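PDB 2AVT: DNA polymerase III beta subunit from Streptococcus pyogenes, which forms a ring-shaped sliding clamp that encircles DNA and tethers the replicative polymerase to its template for processive synthesis. Local coordinates for the interface of chains A and B. Residues are numbered along the deposited sequence; one frame, centred on the assembly and turned at random. Chains: chain A/B, DNA polymerase III beta subunit.

The interface of chains A and B. Residues chain A 277, 280-281, 308, 311; chain B 81, 84-85, 88, 113.
B:Phe81 reaches across to chain A with the far end of its ring, and its seat illustrates how the joint of a sliding clamp is closed by apolar tips of one helix fitting against a helix end and a loop of the partner. The ring's CG stands anti to the backbone N (chi1 -179°), which carries CZ away from helix 79-87 to the C-terminal end of helix 268-282. There, on the side of the ring plane opposite A:Val308, the CD1 methyl of A:Ile281 abuts CZ at 3.3 Å, the isoleucine nearly perpendicular to the phenylalanine. CB of A:Val308 comes within 3.5 Å of CZ, and its CG1 lies over one face, offset toward the rim. The carbonyl O of A:Leu280 meets the ring edge in plane, near CE1.

Beside this seat, A:Leu280 and B:Ile85 overlap alongside, pointing opposite ways, leucine CB 3.5 Å from isoleucine CD1. The leucine's CD1 continues to B:Ser88, whose OG is turned back to its own chain by a 2.9 Å hydrogen bond to the carbonyl O of B:Ile85.

Contacts thin out toward the flanks. CD2 of A:Leu280 only grazes CB of B:Asn84 at 4.1 Å. A:Val311 and B:Ile113 are paired in an antiparallel bridge between strands 309-314 and 111-116, their side chains next to one another on the same side, valine CG2 4.0 Å from isoleucine CG1. The extended aliphatic part of A:Arg277 runs alongside B:Ser88; a very short approach of its guanidinium to the serine carbonyl is doubtful and makes no hydrogen bond.

Repeated by two-fold symmetry, this union of C-terminal and N-terminal domains closes two crescents into the ring through which DNA passes in sliding clamps.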
ATOM      1  N   ARG A 277      21.602   7.403  -2.924  1.00 44.90           N
ATOM      2  CA  ARG A 277      21.801   8.667  -2.228  1.00 45.38           C
ATOM      3  C   ARG A 277      22.026   9.766  -3.256  1.00 47.15           C
ATOM      4  O   ARG A 277      21.569  10.897  -3.089  1.00 47.17           O
ATOM      5  CB  ARG A 277      23.023   8.612  -1.321  1.00 43.39           C
ATOM      6  CG  ARG A 277      22.954   7.603  -0.216  1.00 42.03           C
ATOM      7  CD  ARG A 277      24.184   7.729   0.655  1.00 44.69           C
ATOM      8  NE  ARG A 277      24.355   6.551   1.490  1.00 49.81           N
ATOM      9  CZ  ARG A 277      24.795   5.381   1.044  1.00 49.31           C
ATOM     10  NH1 ARG A 277      25.123   5.235  -0.230  1.00 51.94           N
ATOM     11  NH2 ARG A 277      24.874   4.347   1.867  1.00 51.93           N
ATOM     12  N   LEU A 280      18.768  11.010  -4.524  1.00 49.11           N
ATOM     13  CA  LEU A 280      18.026  11.874  -3.609  1.00 50.49           C
ATOM     14  C   LEU A 280      18.366  13.353  -3.769  1.00 51.41           C
ATOM     15  O   LEU A 280      17.615  14.220  -3.316  1.00 52.64           O
ATOM     16  CB  LEU A 280      18.265  11.451  -2.154  1.00 47.71           C
ATOM     17  CG  LEU A 280      17.589  10.141  -1.741  1.00 48.28           C
ATOM     18  CD1 LEU A 280      17.930   9.813  -0.296  1.00 44.79           C
ATOM     19  CD2 LEU A 280      16.081  10.263  -1.927  1.00 46.37           C
ATOM     20  N   ILE A 281      19.490  13.647  -4.416  1.00 51.05           N
ATOM     21  CA  ILE A 281      19.890  15.035  -4.614  1.00 50.50           C
ATOM     22  C   ILE A 281      19.760  15.447  -6.074  1.00 50.67           C
ATOM     23  O   ILE A 281      19.279  16.540  -6.382  1.00 50.89           O
ATOM     24  CB  ILE A 281      21.341  15.265  -4.155  1.00 50.07           C
ATOM     25  CG1 ILE A 281      21.490  14.856  -2.690  1.00 49.41           C
ATOM     26  CG2 ILE A 281      21.726  16.724  -4.350  1.00 49.99           C
ATOM     27  CD1 ILE A 281      20.512  15.526  -1.758  1.00 49.16           C
ATOM     28  N   VAL A 308      18.880  22.406  -2.959  1.00 63.34           N
ATOM     29  CA  VAL A 308      18.869  21.485  -1.824  1.00 62.42           C
ATOM     30  C   VAL A 308      20.213  21.097  -1.208  1.00 60.72           C
ATOM     31  O   VAL A 308      20.348  21.089   0.015  1.00 60.21           O
ATOM     32  CB  VAL A 308      18.092  20.186  -2.177  1.00 62.76           C
ATOM     33  CG1 VAL A 308      16.633  20.512  -2.459  1.00 62.94           C
ATOM     34  CG2 VAL A 308      18.716  19.510  -3.387  1.00 63.35           C
ATOM     35  N   VAL A 311      26.558  16.271  -2.905  1.00 56.07           N
ATOM     36  CA  VAL A 311      26.950  14.903  -2.579  1.00 56.15           C
ATOM     37  C   VAL A 311      28.398  14.621  -2.972  1.00 56.28           C
ATOM     38  O   VAL A 311      28.778  14.770  -4.135  1.00 55.93           O
ATOM     39  CB  VAL A 311      26.074  13.860  -3.306  1.00 55.62           C
ATOM     40  CG1 VAL A 311      26.494  12.462  -2.890  1.00 56.88           C
ATOM     41  CG2 VAL A 311      24.617  14.080  -2.985  1.00 56.71           C
TER
ATOM     42  N   PHE B  81      12.488  15.446   2.593  1.00 50.55           N
ATOM     43  CA  PHE B  81      13.797  15.425   1.955  1.00 50.48           C
ATOM     44  C   PHE B  81      14.902  15.005   2.923  1.00 49.42           C
ATOM     45  O   PHE B  81      15.678  14.092   2.632  1.00 49.46           O
ATOM     46  CB  PHE B  81      14.105  16.812   1.389  1.00 52.24           C
ATOM     47  CG  PHE B  81      15.421  16.897   0.677  1.00 54.03           C
ATOM     48  CD1 PHE B  81      15.679  16.103  -0.426  1.00 54.39           C
ATOM     49  CD2 PHE B  81      16.395  17.785   1.104  1.00 55.10           C
ATOM     50  CE1 PHE B  81      16.884  16.191  -1.092  1.00 55.45           C
ATOM     51  CE2 PHE B  81      17.603  17.881   0.444  1.00 55.90           C
ATOM     52  CZ  PHE B  81      17.849  17.082  -0.657  1.00 56.28           C
ATOM     53  N   ASN B  84      14.453  11.398   4.196  1.00 44.02           N
ATOM     54  CA  ASN B  84      14.878  10.425   3.195  1.00 45.17           C
ATOM     55  C   ASN B  84      16.402  10.304   3.264  1.00 45.80           C
ATOM     56  O   ASN B  84      16.946   9.207   3.387  1.00 45.83           O
ATOM     57  CB  ASN B  84      14.479  10.869   1.784  1.00 45.57           C
ATOM     58  CG  ASN B  84      12.987  10.871   1.571  1.00 47.60           C
ATOM     59  OD1 ASN B  84      12.291   9.943   1.978  1.00 47.56           O
ATOM     60  ND2 ASN B  84      12.483  11.911   0.915  1.00 49.42           N
ATOM     61  N   ILE B  85      17.080  11.446   3.190  1.00 45.62           N
ATOM     62  CA  ILE B  85      18.535  11.479   3.240  1.00 45.96           C
ATOM     63  C   ILE B  85      19.108  10.695   4.409  1.00 45.07           C
ATOM     64  O   ILE B  85      19.956   9.828   4.221  1.00 45.00           O
ATOM     65  CB  ILE B  85      19.067  12.926   3.328  1.00 47.40           C
ATOM     66  CG1 ILE B  85      18.774  13.674   2.028  1.00 47.64           C
ATOM     67  CG2 ILE B  85      20.564  12.910   3.617  1.00 47.96           C
ATOM     68  CD1 ILE B  85      19.359  13.008   0.801  1.00 49.75           C
ATOM     69  N   SER B  88      18.969   6.955   4.128  1.00 53.13           N
ATOM     70  CA  SER B  88      19.880   6.373   3.146  1.00 53.85           C
ATOM     71  C   SER B  88      21.351   6.468   3.522  1.00 54.96           C
ATOM     72  O   SER B  88      22.208   6.088   2.733  1.00 54.99           O
ATOM     73  CB  SER B  88      19.694   7.045   1.788  1.00 53.42           C
ATOM     74  OG  SER B  88      20.360   8.294   1.761  1.00 53.61           O
ATOM     75  N   ILE B 113      27.097  14.543   2.711  1.00 53.00           N
ATOM     76  CA  ILE B 113      26.057  15.286   2.014  1.00 52.24           C
ATOM     77  C   ILE B 113      25.738  16.596   2.727  1.00 51.68           C
ATOM     78  O   ILE B 113      25.571  16.640   3.946  1.00 51.45           O
ATOM     79  CB  ILE B 113      24.771  14.441   1.884  1.00 52.91           C
ATOM     80  CG1 ILE B 113      25.006  13.306   0.883  1.00 53.31           C
ATOM     81  CG2 ILE B 113      23.609  15.320   1.444  1.00 53.04           C
ATOM     82  CD1 ILE B 113      23.819  12.378   0.694  1.00 53.56           C
TER